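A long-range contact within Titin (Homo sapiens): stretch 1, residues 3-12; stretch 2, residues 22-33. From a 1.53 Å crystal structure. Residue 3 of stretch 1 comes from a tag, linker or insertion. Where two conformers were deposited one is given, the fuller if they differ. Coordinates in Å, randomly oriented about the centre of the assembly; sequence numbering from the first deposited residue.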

ATOM      1  N   MET A   3      21.514  38.539 -42.596  1.00 40.33           N
ATOM      2  CA  MET A   3      22.213  37.310 -42.950  1.00 29.70           C
ATOM      3  C   MET A   3      22.203  36.323 -41.785  1.00 27.49           C
ATOM      4  O   MET A   3      22.622  35.171 -41.936  1.00 26.02           O
ATOM      5  CB  MET A   3      23.644  37.612 -43.385  1.00 30.34           C
ATOM      6  N   VAL A   4      21.733  36.774 -40.621  1.00 21.85           N
ATOM      7  CA  VAL A   4      21.567  35.879 -39.476  1.00 18.17           C
ATOM      8  C   VAL A   4      20.433  34.891 -39.742  1.00 22.29           C
ATOM      9  O   VAL A   4      19.342  35.280 -40.163  1.00 24.47           O
ATOM     10  CB  VAL A   4      21.289  36.654 -38.162  1.00 25.87           C
ATOM     11  CG1 VAL A   4      20.980  35.695 -37.023  1.00 28.80           C
ATOM     12  CG2 VAL A   4      22.478  37.540 -37.807  1.00 31.29           C
ATOM     13  N   LYS A   5      20.702  33.613 -39.501  1.00 17.32           N
ATOM     14  CA  LYS A   5      19.742  32.550 -39.745  1.00 16.59           C
ATOM     15  C   LYS A   5      19.569  31.713 -38.478  1.00 17.98           C
ATOM     16  O   LYS A   5      20.527  31.502 -37.731  1.00 18.04           O
ATOM     17  CB  LYS A   5      20.248  31.650 -40.883  1.00 21.03           C
ATOM     18  CG  LYS A   5      20.679  32.424 -42.133  1.00 30.16           C
ATOM     19  CD  LYS A   5      21.349  31.533 -43.184  1.00 35.62           C
ATOM     20  CE  LYS A   5      22.853  31.391 -42.954  1.00 39.64           C
ATOM     21  NZ  LYS A   5      23.575  32.698 -43.058  1.00 40.87           N
ATOM     22  N   ILE A   6      18.352  31.235 -38.225  1.00 15.81           N
ATOM     23  CA  ILE A   6      18.177  30.199 -37.219  1.00 16.01           C
ATOM     24  C   ILE A   6      18.542  28.855 -37.857  1.00 19.52           C
ATOM     25  O   ILE A   6      18.058  28.506 -38.939  1.00 19.93           O
ATOM     26  CB  ILE A   6      16.754  30.186 -36.616  1.00 17.20           C
ATOM     27  CG1 ILE A   6      16.524  31.453 -35.781  1.00 20.33           C
ATOM     28  CG2 ILE A   6      16.541  28.943 -35.759  1.00 20.35           C
ATOM     29  CD1 ILE A   6      15.112  31.602 -35.267  1.00 22.99           C
ATOM     30  N   ILE A   7      19.427  28.125 -37.190  1.00 14.59           N
ATOM     31  CA  ILE A   7      19.988  26.883 -37.715  1.00 15.59           C
ATOM     32  C   ILE A   7      19.332  25.668 -37.070  1.00 19.68           C
ATOM     33  O   ILE A   7      18.890  24.751 -37.758  1.00 25.56           O
ATOM     34  CB  ILE A   7      21.517  26.849 -37.498  1.00 16.50           C
ATOM     35  CG1 ILE A   7      22.190  27.959 -38.313  1.00 19.59           C
ATOM     36  CG2 ILE A   7      22.100  25.464 -37.832  1.00 15.37           C
ATOM     37  CD1 ILE A   7      21.998  27.826 -39.832  1.00 18.61           C
ATOM     38  N   LYS A   8      19.273  25.661 -35.742  1.00 13.59           N
ATOM     39  CA  LYS A   8      18.598  24.596 -35.014  1.00 16.29           C
ATOM     40  C   LYS A   8      17.546  25.192 -34.079  1.00 15.73           C
ATOM     41  O   LYS A   8      17.852  26.071 -33.268  1.00 14.53           O
ATOM     42  CB  LYS A   8      19.620  23.754 -34.244  1.00 20.12           C
ATOM     43  CG  LYS A   8      19.010  22.736 -33.298  1.00 31.34           C
ATOM     44  CD  LYS A   8      19.080  23.227 -31.861  1.00 41.52           C
ATOM     45  CE  LYS A   8      17.993  22.603 -31.007  1.00 42.94           C
ATOM     46  NZ  LYS A   8      17.677  21.225 -31.468  1.00 48.17           N
ATOM     47  N   LYS A   9      16.306  24.721 -34.201  1.00 14.84           N
ATOM     48  CA  LYS A   9      15.182  25.274 -33.446  1.00 14.14           C
ATOM     49  C   LYS A   9      14.936  24.481 -32.167  1.00 13.44           C
ATOM     50  O   LYS A   9      15.283  23.305 -32.094  1.00 17.06           O
ATOM     51  CB  LYS A   9      13.924  25.277 -34.321  1.00 17.77           C
ATOM     52  CG  LYS A   9      14.094  26.074 -35.615  1.00 23.11           C
ATOM     53  CD  LYS A   9      12.754  26.468 -36.232  1.00 37.95           C
ATOM     54  CE  LYS A   9      12.295  25.496 -37.315  1.00 49.37           C
ATOM     55  NZ  LYS A   9      11.626  24.292 -36.750  1.00 55.69           N
ATOM     56  N   PRO A  10      14.338  25.118 -31.146  1.00 12.53           N
ATOM     57  CA  PRO A  10      14.046  24.407 -29.900  1.00 14.03           C
ATOM     58  C   PRO A  10      13.004  23.313 -30.093  1.00 15.41           C
ATOM     59  O   PRO A  10      12.171  23.381 -31.008  1.00 16.11           O
ATOM     60  CB  PRO A  10      13.518  25.509 -28.970  1.00 15.55           C
ATOM     61  CG  PRO A  10      13.064  26.584 -29.864  1.00 21.25           C
ATOM     62  CD  PRO A  10      14.010  26.545 -31.038  1.00 16.64           C
ATOM     63  N   LYS A  11      13.085  22.300 -29.240  1.00 13.62           N
ATOM     64  CA  LYS A  11      12.199  21.146 -29.309  1.00 12.19           C
ATOM     65  C   LYS A  11      11.358  21.037 -28.049  1.00 13.29           C
ATOM     66  O   LYS A  11      11.773  21.482 -26.973  1.00 14.47           O
ATOM     67  CB  LYS A  11      13.012  19.859 -29.455  1.00 16.62           C
ATOM     68  CG  LYS A  11      13.861  19.779 -30.722  1.00 22.60           C
ATOM     69  CD  LYS A  11      14.441  18.378 -30.860  1.00 29.49           C
ATOM     70  CE  LYS A  11      15.421  18.276 -32.014  1.00 41.18           C
ATOM     71  NZ  LYS A  11      15.889  16.872 -32.197  1.00 49.96           N
ATOM     72  N   ASP A  12      10.182  20.431 -28.183  1.00 14.87           N
ATOM     73  CA  ASP A  12       9.329  20.181 -27.036  1.00 14.24           C
ATOM     74  C   ASP A  12      10.077  19.345 -26.005  1.00 15.30           C
ATOM     75  O   ASP A  12      10.907  18.501 -26.354  1.00 14.62           O
ATOM     76  CB  ASP A  12       8.083  19.380 -27.436  1.00 13.02           C
ATOM     77  CG  ASP A  12       7.061  20.184 -28.217  1.00 17.23           C
ATOM     78  OD1 ASP A  12       7.236  21.401 -28.440  1.00 17.83           O
ATOM     79  OD2 ASP A  12       6.043  19.565 -28.610  1.00 18.92           O
ATOM     80  N   ALA A  22      15.788  22.190 -20.400  1.00  9.92           N
ATOM     81  CA  ALA A  22      16.300  23.304 -21.200  1.00 10.04           C
ATOM     82  C   ALA A  22      15.696  23.348 -22.587  1.00 10.32           C
ATOM     83  O   ALA A  22      15.307  22.325 -23.144  1.00 11.72           O
ATOM     84  CB  ALA A  22      17.822  23.240 -21.302  1.00 12.97           C
ATOM     85  N   PHE A  23      15.624  24.555 -23.139  1.00  9.36           N
ATOM     86  CA  PHE A  23      15.324  24.759 -24.548  1.00  9.05           C
ATOM     87  C   PHE A  23      16.565  25.367 -25.177  1.00 10.60           C
ATOM     88  O   PHE A  23      17.307  26.097 -24.508  1.00 10.84           O
ATOM     89  CB  PHE A  23      14.151  25.723 -24.716  1.00  9.05           C
ATOM     90  CG  PHE A  23      12.831  25.168 -24.257  1.00 12.24           C
ATOM     91  CD1 PHE A  23      12.128  24.272 -25.054  1.00 12.55           C
ATOM     92  CD2 PHE A  23      12.284  25.538 -23.032  1.00 13.48           C
ATOM     93  CE1 PHE A  23      10.906  23.750 -24.637  1.00 15.03           C
ATOM     94  CE2 PHE A  23      11.059  25.025 -22.614  1.00 16.05           C
ATOM     95  CZ  PHE A  23      10.370  24.132 -23.416  1.00 16.11           C
ATOM     96  N   GLU A  24      16.799  25.081 -26.453  1.00 10.28           N
ATOM     97  CA  GLU A  24      18.020  25.529 -27.116  1.00 12.96           C
ATOM     98  C   GLU A  24      17.727  26.014 -28.525  1.00 12.47           C
ATOM     99  O   GLU A  24      17.019  25.340 -29.276  1.00 14.33           O
ATOM    100  CB  GLU A  24      19.006  24.366 -27.184  1.00 19.11           C
ATOM    101  CG  GLU A  24      20.390  24.738 -27.644  1.00 26.48           C
ATOM    102  CD  GLU A  24      21.414  23.708 -27.215  1.00 35.04           C
ATOM    103  OE1 GLU A  24      21.786  23.697 -26.023  1.00 33.06           O
ATOM    104  OE2 GLU A  24      21.833  22.898 -28.065  1.00 29.57           O
ATOM    105  N   VAL A  25      18.270  27.176 -28.882  1.00 13.10           N
ATOM    106  CA  VAL A  25      18.231  27.632 -30.272  1.00 10.58           C
ATOM    107  C   VAL A  25      19.656  27.917 -30.726  1.00 10.41           C
ATOM    108  O   VAL A  25      20.459  28.452 -29.952  1.00 13.68           O
ATOM    109  CB  VAL A  25      17.302  28.867 -30.451  1.00 12.48           C
ATOM    110  CG1 VAL A  25      17.758  30.029 -29.582  1.00 14.86           C
ATOM    111  CG2 VAL A  25      17.207  29.290 -31.916  1.00 12.46           C
ATOM    112  N   SER A  26      20.000  27.511 -31.946  1.00 11.06           N
ATOM    113  CA  SER A  26      21.315  27.843 -32.482  1.00 10.11           C
ATOM    114  C   SER A  26      21.173  28.670 -33.741  1.00 14.12           C
ATOM    115  O   SER A  26      20.219  28.501 -34.523  1.00 14.45           O
ATOM    116  CB  SER A  26      22.165  26.596 -32.731  1.00 16.87           C
ATOM    117  OG  SER A  26      21.929  26.055 -34.020  1.00 21.72           O
ATOM    118  N   VAL A  27      22.124  29.571 -33.936  1.00 12.99           N
ATOM    119  CA  VAL A  27      22.067  30.500 -35.053  1.00 12.59           C
ATOM    120  C   VAL A  27      23.342  30.446 -35.884  1.00 13.23           C
ATOM    121  O   VAL A  27      24.281  29.711 -35.554  1.00 14.87           O
ATOM    122  CB  VAL A  27      21.778  31.949 -34.564  1.00 13.61           C
ATOM    123  CG1 VAL A  27      20.410  32.012 -33.921  1.00 16.56           C
ATOM    124  CG2 VAL A  27      22.837  32.424 -33.557  1.00 14.43           C
ATOM    125  N   SER A  28      23.377  31.224 -36.958  1.00 14.96           N
ATOM    126  CA  SER A  28      24.477  31.148 -37.911  1.00 14.39           C
ATOM    127  C   SER A  28      25.679  31.993 -37.514  1.00 18.32           C
ATOM    128  O   SER A  28      26.779  31.796 -38.043  1.00 24.54           O
ATOM    129  CB  SER A  28      23.993  31.588 -39.288  1.00 18.94           C
ATOM    130  OG  SER A  28      23.383  32.865 -39.220  1.00 20.27           O
ATOM    131  N   HIS A  29      25.467  32.951 -36.613  1.00 17.15           N
ATOM    132  CA  HIS A  29      26.502  33.914 -36.262  1.00 14.66           C
ATOM    133  C   HIS A  29      26.771  33.953 -34.770  1.00 14.17           C
ATOM    134  O   HIS A  29      25.890  33.665 -33.966  1.00 16.95           O
ATOM    135  CB  HIS A  29      26.099  35.323 -36.713  1.00 19.98           C
ATOM    136  CG  HIS A  29      26.141  35.523 -38.194  1.00 22.29           C
ATOM    137  ND1 HIS A  29      25.283  34.874 -39.057  1.00 20.45           N
ATOM    138  CD2 HIS A  29      26.934  36.305 -38.964  1.00 28.16           C
ATOM    139  CE1 HIS A  29      25.554  35.244 -40.299  1.00 24.08           C
ATOM    140  NE2 HIS A  29      26.551  36.111 -40.267  1.00 31.88           N
ATOM    141  N   ASP A  30      28.000  34.311 -34.416  1.00 19.83           N
ATOM    142  CA  ASP A  30      28.387  34.544 -33.030  0.50 21.19           C
ATOM    143  C   ASP A  30      27.792  35.864 -32.533  1.00 23.34           C
ATOM    144  O   ASP A  30      27.495  36.760 -33.330  1.00 24.28           O
ATOM    145  CB  ASP A  30      29.914  34.606 -32.942  0.50 24.65           C
ATOM    146  CG  ASP A  30      30.432  34.470 -31.525  0.50 29.54           C
ATOM    147  OD1 ASP A  30      29.620  34.523 -30.579  0.50 27.34           O
ATOM    148  OD2 ASP A  30      31.662  34.319 -31.360  0.50 40.49           O
ATOM    149  N   THR A  31      27.631  35.982 -31.219  1.00 29.00           N
ATOM    150  CA  THR A  31      27.202  37.227 -30.565  1.00 27.13           C
ATOM    151  C   THR A  31      25.893  37.868 -31.064  1.00 24.83           C
ATOM    152  O   THR A  31      25.768  39.096 -31.107  1.00 22.45           O
ATOM    153  CB  THR A  31      28.327  38.292 -30.562  1.00 40.46           C
ATOM    154  OG1 THR A  31      29.505  37.763 -31.187  1.00 38.82           O
ATOM    155  CG2 THR A  31      28.664  38.684 -29.135  1.00 45.10           C
ATOM    156  N   VAL A  32      24.925  37.037 -31.431  1.00 19.55           N
ATOM    157  CA  VAL A  32      23.584  37.505 -31.771  1.00 17.37           C
ATOM    158  C   VAL A  32      22.760  37.562 -30.490  1.00 16.01           C
ATOM    159  O   VAL A  32      22.711  36.587 -29.745  1.00 16.28           O
ATOM    160  CB  VAL A  32      22.900  36.529 -32.742  1.00 16.38           C
ATOM    161  CG1 VAL A  32      21.475  36.960 -33.020  1.00 20.42           C
ATOM    162  CG2 VAL A  32      23.695  36.429 -34.034  1.00 17.77           C
ATOM    163  N   PRO A  33      22.116  38.707 -30.209  1.00 13.90           N
ATOM    164  CA  PRO A  33      21.320  38.750 -28.977  1.00 15.81           C
ATOM    165  C   PRO A  33      19.999  38.002 -29.138  1.00 14.33           C
ATOM    166  O   PRO A  33      19.431  37.980 -30.234  1.00 17.68           O
ATOM    167  CB  PRO A  33      21.082  40.247 -28.759  1.00 14.16           C
ATOM    168  CG  PRO A  33      21.170  40.848 -30.140  1.00 18.68           C
ATOM    169  CD  PRO A  33      22.168  40.007 -30.900  1.00 15.97           C
TER
HETATM  170  O   HOH W   1      14.217  21.309 -25.495  1.00 16.81           O

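Where a short strand meets a longer one, backbone polar groups must find partners even if the pairing is irregular, and this contact in titin shows how a bulge achieves it. Strand 6-8 runs roughly antiparallel to strand 22-27, at 127° between their directions, and the register slips by one residue between the Ile6–Val27 and Lys8–Ser26 pairs. At the slip, one acceptor serves two successive donors: Ser26 O receives Ile7 N at 2.8 Å and Lys8 N at 3.2 Å, both with nearly straight geometry. Ile7, with a psi of -50°, turns the chain so that the two amides converge. Lys8 N also makes a weak bond to Ser26 OG at 3.2 Å, while Ser26 N returns a strong one to Lys8 O at 2.9 Å.

Before the bulge, a side chain takes over the role of backbone acceptor. Lys5 N donates to Ser28 OG at 2.8 Å, and the same hydroxyl shares a hydrogen bond with His29 ND1, 2.8 Å from OG, in which either atom could be the donor. Lys5 O accepts a weak hydrogen bond from Ser28 N, at 3.0 Å and 129°, and is further approached by Val27 CA at 3.2 Å. Lys5 NZ folds back to Met3 O, 2.9 Å away, in a residue left from the tag.

Past the bulge, proline interrupts the pattern. Pro10 N lies 3.3 Å from Glu24 O but has no hydrogen to give, so proximity there is not a bond. Farther along, a water links the two stretches, donating to Lys11 O at 2.9 Å and to Ala22 O at 2.8 Å.

Apolar contacts accompany this network: Ile6 CG2 meets Val25 CG2 at 3.9 Å, and Pro10 CD lies 4.1 Å from Val25 CB.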